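Uncharacterized CONSERVED DOMAIN PROTEIN (Vibrio cholerae, PDB 3LKV) probably serves as the substrate-binding protein of an ABC transporter, with phenylalanine bound in its ligand pocket and zinc ions at other sites. Local coordinates at residues I197-D202 with E210-A215; V173-L178 with Q184-A189; S229-E232 with A237-G240; A215-K220 with E284-T289; V130-E135 with P222-A227. All blocks are in the same frame, centred on the assembly; numbering follows the deposited sequence.

Contact 1: residues I197-D202 with E210-A215; sequences IYALID and EGMIVA. With PHE (phenylalanine), chain B.
Extended through its first two torsions (chi1 167°, chi2 174°) and bent only at the third, the selenomethionine Met212 reaches from helix 209-218 to strand 196-199 and sets its selenium against both Ala199 and Ile197. Met212 SE lies 3.8 Å from Ala199 CB and 4.0 Å from Ile197 CG2. The branch used by Ile197 is the one anti to its backbone N, and its side chain meets that of Met212 at a slant. Tyr198, between them in the strand, points to the other side of the sheet, where its hydroxyl bonds to His129. The contact is buried and wholly apolar; Thr187 of helix 183-191 and Val146 of strand 142-147 also pack on Met212. Past Ala199 the chain leaves the sheet in an inverse gamma turn centred on Ile201, closed by a weak bond of 2.9 Å from Asp202 N to Leu200 O. There Ile201 CD1 lies 3.7 Å from CZ of the bound phenylalanine, whose CE1 is 3.8 Å from Asp202 N. Asp202 N-caps helix 203-207 through OD1, which accepts from Val205 N, while OD2 accepts from Asn148 N outside that helix. The arrangement is consistent with a type 1 periplasmic binding-protein fold, in which ligand-contacting loops follow the C-terminal ends of the sheet strands.

Contact 2: residues V173-L178 with Q184-A189; sequences VEATAL and QSATQA
Strand 171-176 and helix 183-191 come closest at Ala175 and Ala186, whose CA atoms are 5.7 Å apart. So near an approach of backbones goes with the small side chains on both sides. Ala186 CB makes most of the contact: it points at the strand and lies 4.1 Å from Ala175 CB and 4.3 Å from Ala177 CB, the two alanines that face the helix from alternate positions. Between them Thr176 turns its side chain away, but its carbonyl stays near, with Thr176 O 3.8 Å from Ala186 CB. The methyl thus rests against the strand's backbone as well as its side chains. The two segments form one beta-alpha step of a crossover: the strand, outermost in its sheet, pairs in parallel with 142-147, and helix 183-191 carries the chain past that neighbour to strand 196-199. Ala186 also touches Val146 of the crossed strand, while Ile190, one turn on, packs on Val173 and Ala175. On the helix face turned from the strand, Thr187 packs on Ala215 of helix 209-218, its hydroxyl bonded back to Val183 O. Across the sheet, Glu174 makes a salt bridge to Lys162 of helix 152-167.

Contact 3: residues S229-E232 with A237-G240; sequences SYVE and ASLG
Ala237 opens strand 237-240 just where Val231 of the short, weakly bonded helix 228-232 leans over it; their CA atoms are 5.8 Å apart. Val231 CG2, the branch anti to the backbone N, comes no nearer than 4.4 Å to Ala237 N, a loose touch on the backbone. The methyl of Ala237 points off to the other face of the sheet, where Phe224 and Ile136 pack on it. Ser238 carries most of the contact, since its CB points back to the helix. Its hydroxyl takes the rotamer between the backbone N and the carbonyl carbon (chi1 63°), which lays it against the valine: Ser238 OG is 3.6 Å from Val231 CB and equally 3.6 Å from Val231 CG1. A little farther back, Ser238 CB stands 4.1 Å from Val231 CB. A hydroxyl here meets aliphatic carbon, so the touch is one of shape, not of polarity. Val277 of the antiparallel edge strand bonds to the backbone of Ser238 and packs on both side chains, closing a small buried cluster. Leu239 turns away again, toward Phe224 and Leu132, and its carbonyl accepts from His129 NE2. At Gly240 the backbone pairs with Asp275. On the helix, Val231 O accepts from Asn279 ND2, while Tyr230 turns its ring from the strand, bonds Leu200 O and touches the bound phenylalanine. Strand 223-225, this short helix and strand 237-240 make a compact beta-alpha-beta unit, its two strands parallel neighbours in the sheet.

Contact 4: residues A215-K220 with E284-T289; sequences AANQAK and EQLGIT
Leu286 meets Lys220 and Asn217 where two helices end. From Leu286 CB the side chain is swung by chi1 of -74°, which sets CG anti to the carbonyl carbon and carries the fork toward the end of helix 209-218. At CG it divides. CD1 drops onto Pro222, just before strand 223-225. CD2 goes to the turn itself, where Leu286 CD2 is 3.7 Å from Lys220 CA and as near, 3.7 Å, to Lys220 C. The same methyl lies 4.1 Å from Asn217 OD1, the asparagine side chain running across the leucine at about a right angle. Lys220 offers mainly its backbone: its CB is 4.4 Å from Leu286 CD2, and the rest of its chain leads away. That backbone is presented by a Schellman motif. Lys220 has positive phi (54°) and bonds back from Lys220 N to Asn217 O at 3.0 Å. A second Schellman motif, at Gly287, ends helix 280-285, with Gly287 N bonded to Glu284 O at 2.9 Å. Leu286, just past the end of helix 280-285, thus presses on the residue that closes the end of helix 209-218. Ile236 also packs on the leucine, and Thr221, next to Lys220, is a zinc ligand. The touches themselves are dispersion between a methyl and the backbone, with an amide oxygen alongside, so this partly exposed contact depends on fit and carries little directional preference.

Contact 5: residues V130-E135 with P222-A227; sequences VELIKE and PVFGAA
Helix 126-136 lies over strand 223-225 with Ile133 and Phe224 nearest, their CA atoms 7.1 Å apart. Phe224 points toward the helix, its ring held anti to the backbone N (chi1 178°), and two successive helix residues take hold of different parts of it. Ile133 works near the root: Ile133 CG1 is 3.6 Å from Phe224 CG, and its CD1 reaches 4.0 Å from Phe224 CB. The same CG1 makes an off-centre CH-pi contact, 4.1 Å from the ring centroid and 29° off the normal. Leu132 takes the far end, its CD2 being 3.8 Å from Phe224 CZ and its CG 4.0 Å from Phe224 CE1; its side chain runs across the phenylalanine at about a right angle. Ring and aliphatic chains are all buried. His129, a turn earlier in the helix, brings its ring against that of Phe224 with the planes at about 55°, while Tyr198 of strand 196-199 touches Phe224 too. Helix and sheet are therefore joined here by carbon against carbon. The CH-pi contact may add a slight electrostatic term, and the packing from ring root to ring end probably restricts how the phenyl group can turn.

All five contacts lie in the lobe built on the mixed six-stranded sheet. Along the chain contacts 2, 1 and 3 follow in series, while contact 5 begins before them at helix 126-136 and contact 4 ends last. Contacts 1 and 2 have centres 9 Å apart and pack helices 209-218 and 183-191 side by side on one sheet face; contact 5 brings helix 126-136 to the other. Strands 196-199, 223-225 and 237-240 are neighbours, tying contacts 1, 5 and 3 by backbone bonds. Contact 4 shares helix 209-218 with contact 1, their centres 13 Å apart. Contacts 1 and 3 each contribute residues to the phenylalanine pocket.

Contact 1: residues I197-D202 with E210-A215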
# COMPACT_ATOMS: atom_id res chain seq x y z
N ILE A 197 19.80 -27.07 14.48
CA ILE A 197 18.58 -27.20 13.74
C ILE A 197 18.76 -26.42 12.41
O ILE A 197 19.21 -25.25 12.41
CB ILE A 197 17.41 -26.58 14.47
CG1 ILE A 197 17.27 -27.12 15.91
CG2 ILE A 197 16.17 -26.76 13.65
CD1 ILE A 197 16.89 -28.53 15.98
N TYR A 198 18.44 -27.09 11.32
CA TYR A 198 18.44 -26.49 10.02
C TYR A 198 17.04 -25.99 9.76
O TYR A 198 16.11 -26.76 9.58
CB TYR A 198 18.83 -27.52 8.96
CG TYR A 198 18.81 -27.01 7.51
CD1 TYR A 198 19.48 -25.87 7.15
CD2 TYR A 198 18.16 -27.72 6.51
CE1 TYR A 198 19.51 -25.42 5.86
CE2 TYR A 198 18.19 -27.27 5.16
CZ TYR A 198 18.87 -26.12 4.85
OH TYR A 198 18.88 -25.64 3.56
N ALA A 199 16.89 -24.67 9.75
CA ALA A 199 15.59 -24.07 9.51
C ALA A 199 15.49 -23.91 7.97
O ALA A 199 16.13 -23.04 7.39
CB ALA A 199 15.46 -22.71 10.24
N LEU A 200 14.74 -24.77 7.32
CA LEU A 200 14.73 -24.73 5.87
C LEU A 200 13.69 -23.78 5.27
O LEU A 200 12.90 -23.13 5.97
CB LEU A 200 14.65 -26.15 5.28
CG LEU A 200 13.60 -27.12 5.70
CD1 LEU A 200 12.37 -26.43 5.57
CD2 LEU A 200 13.62 -28.35 4.81
N ILE A 201 13.76 -23.70 3.95
CA ILE A 201 12.83 -22.94 3.12
C ILE A 201 11.50 -23.68 3.05
O ILE A 201 11.16 -24.39 2.07
CB ILE A 201 13.45 -22.66 1.74
CG1 ILE A 201 14.74 -21.88 1.92
CG2 ILE A 201 12.47 -21.90 0.74
CD1 ILE A 201 14.59 -20.52 2.67
N ASP A 202 10.75 -23.47 4.12
CA ASP A 202 9.43 -24.06 4.28
C ASP A 202 8.57 -22.96 4.89
O ASP A 202 8.97 -22.35 5.86
CB ASP A 202 9.59 -25.24 5.25
CG ASP A 202 8.29 -25.84 5.75
OD1 ASP A 202 7.41 -25.08 6.28
OD2 ASP A 202 8.17 -27.12 5.67
N GLU A 210 9.82 -17.94 15.26
CA GLU A 210 10.00 -17.49 16.65
C GLU A 210 9.82 -18.64 17.64
O GLU A 210 10.59 -18.76 18.58
CB GLU A 210 9.10 -16.29 17.00
CG GLU A 210 9.30 -15.10 16.00
CD GLU A 210 9.12 -13.69 16.60
OE1 GLU A 210 9.50 -13.46 17.78
OE2 GLU A 210 8.62 -12.80 15.85
N GLY A 211 8.80 -19.46 17.42
CA GLY A 211 8.56 -20.61 18.27
C GLY A 211 9.65 -21.66 18.11
O GLY A 211 10.06 -22.31 19.09
N MSE A 212 10.16 -21.84 16.89
CA MSE A 212 11.27 -22.76 16.70
C MSE A 212 12.46 -22.29 17.54
O MSE A 212 13.13 -23.08 18.17
CB MSE A 212 11.66 -22.90 15.24
CG MSE A 212 12.97 -23.58 15.02
SE MSE A 212 13.35 -23.91 13.11
CE MSE A 212 12.21 -25.54 12.91
N ILE A 213 12.71 -21.00 17.54
CA ILE A 213 13.90 -20.48 18.16
C ILE A 213 13.75 -20.51 19.69
O ILE A 213 14.72 -20.75 20.40
CB ILE A 213 14.30 -19.09 17.57
CG1 ILE A 213 14.99 -19.36 16.24
CG2 ILE A 213 15.22 -18.29 18.52
CD1 ILE A 213 15.17 -18.21 15.37
N VAL A 214 12.52 -20.35 20.16
CA VAL A 214 12.28 -20.42 21.58
C VAL A 214 12.63 -21.83 22.06
O VAL A 214 13.36 -21.97 23.02
CB VAL A 214 10.81 -20.03 21.98
CG1 VAL A 214 10.48 -20.47 23.47
CG2 VAL A 214 10.61 -18.53 21.82
N ALA A 215 12.12 -22.85 21.38
CA ALA A 215 12.43 -24.23 21.70
C ALA A 215 13.95 -24.54 21.56
O ALA A 215 14.51 -25.23 22.43
CB ALA A 215 11.59 -25.23 20.84
N PHE B . 10.57 -21.34 -1.57
CA PHE B . 9.35 -21.47 -0.68
C PHE B . 8.23 -22.21 -1.47
O PHE B . 8.59 -22.87 -2.49
CB PHE B . 8.89 -20.12 -0.12
CG PHE B . 9.77 -19.62 1.03
CD1 PHE B . 9.70 -20.22 2.30
CD2 PHE B . 10.66 -18.58 0.85
CE1 PHE B . 10.49 -19.81 3.32
CE2 PHE B . 11.45 -18.15 1.87
CZ PHE B . 11.40 -18.75 3.11
OXT PHE B . 7.03 -22.20 -1.14

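Contact 2: residues V173-L178 with Q184-A189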
# COMPACT_ATOMS: atom_id res chain seq x y z
N VAL A 173 18.06 -35.75 12.17
CA VAL A 173 16.98 -36.00 13.08
C VAL A 173 15.77 -35.19 12.63
O VAL A 173 15.82 -33.98 12.62
CB VAL A 173 17.35 -35.55 14.48
CG1 VAL A 173 16.19 -35.85 15.44
CG2 VAL A 173 18.64 -36.24 14.94
N GLU A 174 14.68 -35.86 12.28
CA GLU A 174 13.56 -35.23 11.60
C GLU A 174 12.27 -35.24 12.38
O GLU A 174 11.96 -36.22 13.04
CB GLU A 174 13.24 -35.98 10.32
CG GLU A 174 14.44 -36.35 9.47
CD GLU A 174 14.08 -37.16 8.20
OE1 GLU A 174 12.88 -37.23 7.77
OE2 GLU A 174 15.05 -37.71 7.62
N ALA A 175 11.47 -34.18 12.26
CA ALA A 175 10.12 -34.21 12.75
C ALA A 175 9.22 -33.41 11.81
O ALA A 175 9.67 -32.43 11.20
CB ALA A 175 10.07 -33.67 14.11
N THR A 176 7.97 -33.80 11.67
CA THR A 176 7.09 -33.06 10.80
C THR A 176 6.17 -32.19 11.59
O THR A 176 5.91 -32.45 12.75
CB THR A 176 6.28 -33.97 9.85
OG1 THR A 176 5.54 -34.91 10.61
CG2 THR A 176 7.24 -34.66 8.91
N ALA A 177 5.71 -31.12 10.95
CA ALA A 177 4.75 -30.20 11.51
C ALA A 177 3.76 -29.91 10.40
O ALA A 177 4.13 -29.42 9.34
CB ALA A 177 5.48 -28.91 11.94
N LEU A 178 2.50 -30.26 10.62
CA LEU A 178 1.48 -30.11 9.59
C LEU A 178 0.94 -28.68 9.49
O LEU A 178 0.30 -28.33 8.52
CB LEU A 178 0.30 -31.06 9.88
CG LEU A 178 0.72 -32.55 10.00
CD1 LEU A 178 -0.50 -33.43 10.30
CD2 LEU A 178 1.47 -33.02 8.72
N GLN A 184 6.74 -25.48 17.04
CA GLN A 184 7.49 -25.38 18.30
C GLN A 184 7.61 -26.76 19.02
O GLN A 184 8.70 -27.18 19.42
CB GLN A 184 6.90 -24.29 19.19
CG GLN A 184 7.63 -24.14 20.52
CD GLN A 184 7.20 -22.91 21.34
OE1 GLN A 184 6.59 -22.00 20.84
NE2 GLN A 184 7.53 -22.90 22.58
N SER A 185 6.50 -27.48 19.12
CA SER A 185 6.53 -28.83 19.67
C SER A 185 7.47 -29.77 18.88
O SER A 185 8.17 -30.56 19.48
CB SER A 185 5.16 -29.49 19.60
OG SER A 185 4.28 -28.77 20.36
N ALA A 186 7.37 -29.75 17.56
CA ALA A 186 8.27 -30.54 16.73
C ALA A 186 9.73 -30.18 17.01
O ALA A 186 10.55 -31.06 17.18
CB ALA A 186 7.94 -30.33 15.22
N THR A 187 10.07 -28.90 17.06
CA THR A 187 11.42 -28.49 17.40
C THR A 187 11.86 -29.04 18.78
O THR A 187 12.94 -29.60 18.93
CB THR A 187 11.53 -26.99 17.43
OG1 THR A 187 11.06 -26.49 16.17
CG2 THR A 187 13.00 -26.52 17.69
N GLN A 188 10.98 -28.88 19.76
CA GLN A 188 11.23 -29.39 21.10
C GLN A 188 11.49 -30.89 21.08
O GLN A 188 12.39 -31.35 21.75
CB GLN A 188 10.05 -29.11 21.99
CG GLN A 188 10.27 -29.50 23.40
CD GLN A 188 8.99 -29.46 24.19
OE1 GLN A 188 8.00 -30.10 23.81
NE2 GLN A 188 9.00 -28.71 25.27
N ALA A 189 10.71 -31.63 20.31
CA ALA A 189 10.91 -33.07 20.24
C ALA A 189 12.31 -33.45 19.76
O ALA A 189 12.76 -34.57 20.02
CB ALA A 189 9.84 -33.74 19.33

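Contact 3: residues S229-E232 with A237-G240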
# COMPACT_ATOMS: atom_id res chain seq x y z
N SER A 229 15.76 -13.80 6.89
CA SER A 229 14.71 -13.50 7.85
C SER A 229 14.89 -14.39 9.10
O SER A 229 14.52 -14.00 10.20
CB SER A 229 13.32 -13.66 7.23
OG SER A 229 13.16 -14.95 6.61
N TYR A 230 15.47 -15.57 8.95
CA TYR A 230 15.61 -16.41 10.14
C TYR A 230 16.71 -15.91 11.11
O TYR A 230 16.56 -16.03 12.32
CB TYR A 230 15.87 -17.85 9.78
CG TYR A 230 14.82 -18.52 8.90
CD1 TYR A 230 13.55 -18.02 8.77
CD2 TYR A 230 15.12 -19.71 8.27
CE1 TYR A 230 12.63 -18.65 7.98
CE2 TYR A 230 14.20 -20.38 7.50
CZ TYR A 230 12.96 -19.84 7.34
OH TYR A 230 12.08 -20.53 6.56
N VAL A 231 17.79 -15.32 10.57
CA VAL A 231 18.91 -14.82 11.36
C VAL A 231 18.42 -13.61 12.14
O VAL A 231 18.74 -13.44 13.33
CB VAL A 231 20.17 -14.52 10.51
CG1 VAL A 231 19.97 -13.30 9.62
CG2 VAL A 231 21.35 -14.22 11.36
N GLU A 232 17.57 -12.81 11.49
CA GLU A 232 16.94 -11.67 12.13
C GLU A 232 16.20 -12.10 13.41
O GLU A 232 16.12 -11.31 14.35
CB GLU A 232 15.98 -10.92 11.16
CG GLU A 232 16.72 -9.97 10.17
CD GLU A 232 15.94 -9.65 8.87
OE1 GLU A 232 14.70 -9.88 8.79
OE2 GLU A 232 16.58 -9.17 7.92
N ALA A 237 23.32 -18.06 12.07
CA ALA A 237 23.89 -17.77 10.80
C ALA A 237 22.85 -18.11 9.76
O ALA A 237 21.95 -18.93 10.03
CB ALA A 237 25.12 -18.59 10.59
N SER A 238 22.99 -17.55 8.57
CA SER A 238 22.14 -17.95 7.45
C SER A 238 22.82 -17.73 6.14
O SER A 238 23.73 -16.89 6.04
CB SER A 238 20.83 -17.16 7.48
OG SER A 238 21.10 -15.78 7.32
N LEU A 239 22.38 -18.45 5.12
CA LEU A 239 22.91 -18.22 3.78
C LEU A 239 21.76 -18.18 2.77
O LEU A 239 21.53 -19.13 2.02
CB LEU A 239 23.96 -19.27 3.42
CG LEU A 239 24.69 -19.09 2.10
CD1 LEU A 239 25.56 -17.83 2.19
CD2 LEU A 239 25.53 -20.33 1.74
N GLY A 240 21.03 -17.08 2.77
CA GLY A 240 19.79 -17.01 2.00
C GLY A 240 19.86 -16.07 0.82
O GLY A 240 20.80 -15.28 0.68

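Contact 4: residues A215-K220 with E284-T289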
# COMPACT_ATOMS: atom_id res chain seq x y z
N ALA A 215 12.12 -22.85 21.38
CA ALA A 215 12.43 -24.23 21.70
C ALA A 215 13.95 -24.54 21.56
O ALA A 215 14.51 -25.23 22.43
CB ALA A 215 11.59 -25.23 20.84
N ALA A 216 14.59 -24.07 20.49
CA ALA A 216 16.01 -24.35 20.30
C ALA A 216 16.85 -23.71 21.41
O ALA A 216 17.74 -24.37 21.99
CB ALA A 216 16.48 -23.87 18.94
N ASN A 217 16.57 -22.42 21.67
CA ASN A 217 17.23 -21.72 22.73
C ASN A 217 17.07 -22.42 24.08
O ASN A 217 17.99 -22.50 24.84
CB ASN A 217 16.76 -20.27 22.82
CG ASN A 217 17.35 -19.40 21.74
OD1 ASN A 217 18.27 -19.78 21.05
ND2 ASN A 217 16.81 -18.21 21.60
N GLN A 218 15.92 -22.98 24.33
CA GLN A 218 15.66 -23.68 25.56
C GLN A 218 16.49 -24.96 25.66
O GLN A 218 16.95 -25.29 26.73
CB GLN A 218 14.18 -24.01 25.60
CG GLN A 218 13.62 -24.38 26.94
CD GLN A 218 12.05 -24.46 26.88
OE1 GLN A 218 11.37 -23.83 26.00
NE2 GLN A 218 11.48 -25.23 27.84
N ALA A 219 16.70 -25.65 24.53
CA ALA A 219 17.63 -26.79 24.46
C ALA A 219 19.10 -26.39 24.23
O ALA A 219 19.96 -27.23 24.15
CB ALA A 219 17.15 -27.79 23.38
N LYS A 220 19.36 -25.10 24.17
CA LYS A 220 20.67 -24.56 23.91
C LYS A 220 21.24 -25.14 22.63
O LYS A 220 22.38 -25.51 22.58
CB LYS A 220 21.60 -24.85 25.09
CG LYS A 220 21.04 -24.28 26.43
CD LYS A 220 21.34 -25.14 27.64
CE LYS A 220 21.98 -24.33 28.77
NZ LYS A 220 21.04 -23.40 29.44
N GLU A 284 26.78 -15.94 20.79
CA GLU A 284 27.35 -15.77 22.12
C GLU A 284 26.38 -16.16 23.22
O GLU A 284 26.79 -16.81 24.18
CB GLU A 284 27.87 -14.33 22.30
CG GLU A 284 27.52 -13.69 23.67
CD GLU A 284 28.62 -12.76 24.13
OE1 GLU A 284 29.08 -11.93 23.29
OE2 GLU A 284 29.04 -12.87 25.32
N GLN A 285 25.10 -15.83 23.12
CA GLN A 285 24.16 -16.36 24.13
C GLN A 285 24.12 -17.88 24.17
O GLN A 285 23.70 -18.46 25.15
CB GLN A 285 22.75 -15.90 23.89
CG GLN A 285 22.52 -14.49 24.25
CD GLN A 285 21.16 -14.03 23.77
OE1 GLN A 285 20.30 -14.85 23.41
NE2 GLN A 285 20.96 -12.71 23.75
N LEU A 286 24.51 -18.54 23.10
CA LEU A 286 24.52 -20.00 23.10
C LEU A 286 25.90 -20.54 23.47
O LEU A 286 26.11 -21.75 23.42
CB LEU A 286 24.05 -20.54 21.72
CG LEU A 286 22.56 -20.44 21.43
CD1 LEU A 286 22.32 -20.56 19.94
CD2 LEU A 286 21.78 -21.48 22.20
N GLY A 287 26.83 -19.66 23.83
CA GLY A 287 28.20 -20.05 24.12
C GLY A 287 28.95 -20.48 22.88
O GLY A 287 29.86 -21.30 22.98
N ILE A 288 28.58 -19.96 21.71
CA ILE A 288 29.24 -20.35 20.48
C ILE A 288 30.19 -19.28 19.95
O ILE A 288 29.87 -18.10 19.94
CB ILE A 288 28.21 -20.78 19.39
CG1 ILE A 288 27.67 -22.18 19.73
CG2 ILE A 288 28.85 -20.77 17.99
CD1 ILE A 288 26.32 -22.52 19.11
N THR A 289 31.34 -19.74 19.50
CA THR A 289 32.36 -18.94 18.89
C THR A 289 32.32 -19.19 17.41
O THR A 289 32.60 -20.28 16.98
CB THR A 289 33.77 -19.37 19.48
OG1 THR A 289 33.91 -18.77 20.77
CG2 THR A 289 34.97 -18.98 18.56

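Contact 5: residues V130-E135 with P222-A227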
# COMPACT_ATOMS: atom_id res chain seq x y z
N VAL A 130 25.11 -27.38 4.41
CA VAL A 130 25.68 -28.39 5.27
C VAL A 130 27.17 -28.15 5.48
O VAL A 130 27.68 -28.29 6.62
CB VAL A 130 25.47 -29.77 4.66
CG1 VAL A 130 26.28 -30.85 5.44
CG2 VAL A 130 23.95 -30.07 4.62
N GLU A 131 27.86 -27.82 4.39
CA GLU A 131 29.30 -27.57 4.47
C GLU A 131 29.50 -26.36 5.34
O GLU A 131 30.40 -26.34 6.16
CB GLU A 131 29.98 -27.44 3.07
CG GLU A 131 29.99 -28.83 2.34
CD GLU A 131 30.47 -28.87 0.84
OE1 GLU A 131 30.11 -27.97 0.02
OE2 GLU A 131 31.16 -29.88 0.48
N LEU A 132 28.59 -25.40 5.28
CA LEU A 132 28.72 -24.22 6.11
C LEU A 132 28.45 -24.51 7.60
O LEU A 132 29.18 -24.00 8.47
CB LEU A 132 27.87 -23.11 5.55
CG LEU A 132 27.92 -21.72 6.19
CD1 LEU A 132 29.35 -21.21 6.37
CD2 LEU A 132 27.11 -20.76 5.31
N ILE A 133 27.46 -25.35 7.89
CA ILE A 133 27.17 -25.78 9.25
C ILE A 133 28.38 -26.50 9.84
O ILE A 133 28.76 -26.25 10.97
CB ILE A 133 25.92 -26.70 9.32
CG1 ILE A 133 24.62 -25.90 9.09
CG2 ILE A 133 25.79 -27.36 10.67
CD1 ILE A 133 23.34 -26.83 8.73
N LYS A 134 29.01 -27.35 9.04
CA LYS A 134 30.22 -28.08 9.47
C LYS A 134 31.42 -27.15 9.72
O LYS A 134 32.25 -27.40 10.59
CB LYS A 134 30.59 -29.16 8.44
CG LYS A 134 31.62 -30.26 8.94
CD LYS A 134 31.46 -31.63 8.14
CE LYS A 134 32.83 -32.36 7.78
NZ LYS A 134 32.90 -32.68 6.28
N GLU A 135 31.48 -26.06 8.99
CA GLU A 135 32.53 -25.06 9.13
C GLU A 135 32.37 -24.23 10.41
O GLU A 135 33.36 -23.94 11.10
CB GLU A 135 32.55 -24.12 7.91
CG GLU A 135 33.81 -23.26 7.83
CD GLU A 135 33.75 -22.15 6.75
OE1 GLU A 135 32.82 -22.10 5.91
OE2 GLU A 135 34.63 -21.31 6.77
N PRO A 222 21.79 -24.41 18.53
CA PRO A 222 21.80 -23.35 17.54
C PRO A 222 20.90 -23.70 16.38
O PRO A 222 20.70 -24.88 16.14
CB PRO A 222 23.22 -23.33 17.07
CG PRO A 222 23.79 -24.67 17.46
CD PRO A 222 23.12 -25.03 18.70
N VAL A 223 20.38 -22.69 15.69
CA VAL A 223 19.61 -22.84 14.45
C VAL A 223 20.41 -22.19 13.32
O VAL A 223 20.85 -21.06 13.46
CB VAL A 223 18.24 -22.14 14.63
CG1 VAL A 223 17.40 -22.12 13.33
CG2 VAL A 223 17.51 -22.80 15.75
N PHE A 224 20.61 -22.91 12.23
CA PHE A 224 21.18 -22.37 11.01
C PHE A 224 20.02 -22.12 10.05
O PHE A 224 19.20 -23.01 9.84
CB PHE A 224 22.16 -23.34 10.35
CG PHE A 224 22.73 -22.81 9.08
CD1 PHE A 224 23.82 -21.99 9.09
CD2 PHE A 224 22.09 -23.05 7.89
CE1 PHE A 224 24.29 -21.43 7.91
CE2 PHE A 224 22.54 -22.49 6.70
CZ PHE A 224 23.65 -21.69 6.70
N GLY A 225 19.97 -20.92 9.47
CA GLY A 225 18.87 -20.52 8.64
C GLY A 225 19.13 -20.57 7.14
O GLY A 225 20.18 -20.14 6.65
N ALA A 226 18.16 -21.03 6.38
CA ALA A 226 18.28 -21.03 4.91
C ALA A 226 17.82 -19.67 4.35
O ALA A 226 17.89 -19.41 3.14
CB ALA A 226 17.47 -22.21 4.33
N ALA A 227 17.32 -18.83 5.24
CA ALA A 227 16.80 -17.51 4.88
C ALA A 227 17.31 -16.49 5.88
O ALA A 227 17.35 -16.76 7.07
CB ALA A 227 15.25 -17.50 4.88